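Side-chain contact in nuclear fusion protein BIK1 (PDB 6FC6), which binds microtubules and kinesin and is required for nuclear fusion, chromosome disjunction and nuclear segregation during mitosis: residues L68-L72 / Q73-S77. Residues are numbered along the deposited sequence; the frame is centred on the assembly and turned at random.
Sequences LFIQL and QKVAS
K74 N donates to Q71 O at 3.0 Å and V75 N to L72 O at 3.1 Å, two successive i to i+3 bonds that wind the chain into a turn straight after the strand. Both are bent, the N-H coming from above the carbonyl plane. A water ties the K74 side chain back to the strand, accepting from K74 NZ at 2.7 Å and from Q71 N at 3.0 Å. The lysine chain runs extended to reach it, and on the way its CE passes 3.2 Å from Q71 OE1. Q73 closes in from the other side of that amide: with CG between its backbone N and carbonyl carbon (chi1 51°) and a bend at chi2, its NE2 comes to 3.5 Å from Q71 OE1, the two amide planes 32° apart. I70 CG2 lies 4.1 Å from K74 CB and 4.2 Å from V75 CG1, while I70 also packs on V40 and V75 on A38. The L72 side chain packs on M3 and Y6. The axes of 68-71 and 73-77 stand at 88° where strand 67-71, a sheet edge contacting the bound peptide, passes into helix 72-81: a strand-to-helix corner in the CAP-Gly domain, a member of the SH3 clan.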
loop_
_atom_site.group_PDB
_atom_site.type_symbol
_atom_site.label_atom_id
_atom_site.label_comp_id
_atom_site.label_asym_id
_atom_site.label_seq_id
_atom_site.Cartn_x
_atom_site.Cartn_y
_atom_site.Cartn_z
ATOM N N LEU A 68 4.013 0.688 4.030
ATOM C CA LEU A 68 3.365 -0.535 4.564
ATOM C C LEU A 68 2.658 -1.324 3.444
ATOM O O LEU A 68 2.039 -0.715 2.552
ATOM C CB LEU A 68 2.332 -0.122 5.587
ATOM C CG LEU A 68 1.645 -1.228 6.380
ATOM C CD1 LEU A 68 2.674 -1.878 7.338
ATOM C CD2 LEU A 68 0.466 -0.661 7.147
ATOM N N PHE A 69 2.823 -2.641 3.447
ATOM C CA PHE A 69 2.107 -3.530 2.546
ATOM C C PHE A 69 0.886 -4.020 3.289
ATOM O O PHE A 69 1.049 -4.594 4.348
ATOM C CB PHE A 69 2.922 -4.725 2.084
ATOM C CG PHE A 69 4.033 -4.354 1.175
ATOM C CD1 PHE A 69 3.769 -4.017 -0.164
ATOM C CD2 PHE A 69 5.352 -4.303 1.623
ATOM C CE1 PHE A 69 4.778 -3.638 -1.025
ATOM C CE2 PHE A 69 6.366 -3.902 0.760
ATOM C CZ PHE A 69 6.080 -3.579 -0.583
ATOM N N ILE A 70 -0.313 -3.836 2.738
ATOM C CA ILE A 70 -1.554 -4.290 3.358
ATOM C C ILE A 70 -2.248 -5.226 2.388
ATOM O O ILE A 70 -2.294 -4.923 1.213
ATOM C CB ILE A 70 -2.497 -3.147 3.620
ATOM C CG1 ILE A 70 -1.808 -2.085 4.483
ATOM C CG2 ILE A 70 -3.771 -3.681 4.354
ATOM C CD1 ILE A 70 -2.598 -0.786 4.612
ATOM N N GLN A 71 -2.822 -6.310 2.876
ATOM C CA GLN A 71 -3.545 -7.250 1.983
ATOM C C GLN A 71 -4.633 -6.497 1.287
ATOM O O GLN A 71 -5.377 -5.725 1.923
ATOM C CB GLN A 71 -4.167 -8.362 2.784
ATOM C CG GLN A 71 -3.150 -9.277 3.434
ATOM C CD GLN A 71 -3.857 -10.452 4.108
ATOM O OE1 GLN A 71 -4.996 -10.335 4.547
ATOM N NE2 GLN A 71 -3.187 -11.578 4.185
ATOM N N LEU A 72 -4.631 -6.577 -0.025
ATOM C CA LEU A 72 -5.516 -5.773 -0.837
ATOM C C LEU A 72 -6.996 -5.883 -0.426
ATOM O O LEU A 72 -7.729 -4.893 -0.479
ATOM C CB LEU A 72 -5.332 -6.105 -2.291
ATOM C CG LEU A 72 -6.252 -5.390 -3.271
ATOM C CD1 LEU A 72 -6.009 -3.881 -3.246
ATOM C CD2 LEU A 72 -6.064 -5.953 -4.670
ATOM N N GLN A 73 -7.435 -7.066 -0.044
ATOM C CA GLN A 73 -8.849 -7.259 0.314
ATOM C C GLN A 73 -9.276 -6.397 1.473
ATOM O O GLN A 73 -10.456 -6.002 1.568
ATOM C CB GLN A 73 -9.183 -8.735 0.553
ATOM C CG GLN A 73 -8.259 -9.448 1.524
ATOM C CD GLN A 73 -7.041 -10.081 0.830
ATOM O OE1 GLN A 73 -6.570 -9.659 -0.258
ATOM N NE2 GLN A 73 -6.526 -11.122 1.461
ATOM N N LYS A 74 -8.331 -6.071 2.371
ATOM C CA LYS A 74 -8.640 -5.224 3.511
ATOM C C LYS A 74 -8.911 -3.797 3.168
ATOM O O LYS A 74 -9.570 -3.086 3.887
ATOM C CB LYS A 74 -7.503 -5.273 4.543
ATOM C CG LYS A 74 -7.323 -6.655 5.151
ATOM C CD LYS A 74 -6.145 -6.629 6.077
ATOM C CE LYS A 74 -5.782 -8.024 6.558
ATOM N NZ LYS A 74 -4.490 -8.019 7.323
ATOM N N VAL A 75 -8.388 -3.316 2.049
ATOM C CA VAL A 75 -8.563 -1.907 1.678
ATOM C C VAL A 75 -9.223 -1.694 0.324
ATOM O O VAL A 75 -9.340 -0.570 -0.111
ATOM C CB VAL A 75 -7.221 -1.130 1.769
ATOM C CG1 VAL A 75 -6.779 -1.054 3.217
ATOM C CG2 VAL A 75 -6.152 -1.792 0.906
ATOM N N ALA A 76 -9.658 -2.756 -0.334
ATOM C CA ALA A 76 -10.204 -2.607 -1.693
ATOM C C ALA A 76 -11.381 -1.642 -1.754
ATOM O O ALA A 76 -11.395 -0.801 -2.633
ATOM C CB ALA A 76 -10.638 -3.967 -2.253
ATOM N N SER A 77 -12.345 -1.739 -0.827
ATOM C CA SER A 77 -13.478 -0.806 -0.885
ATOM C C SER A 77 -13.053 0.635 -0.613
ATOM O O SER A 77 -13.556 1.579 -1.271
ATOM C CB SER A 77 -14.638 -1.222 0.039
ATOM O OG SER A 77 -14.157 -1.384 1.345
HETATM O O HOH W 1 -2.495 -6.958 5.791
#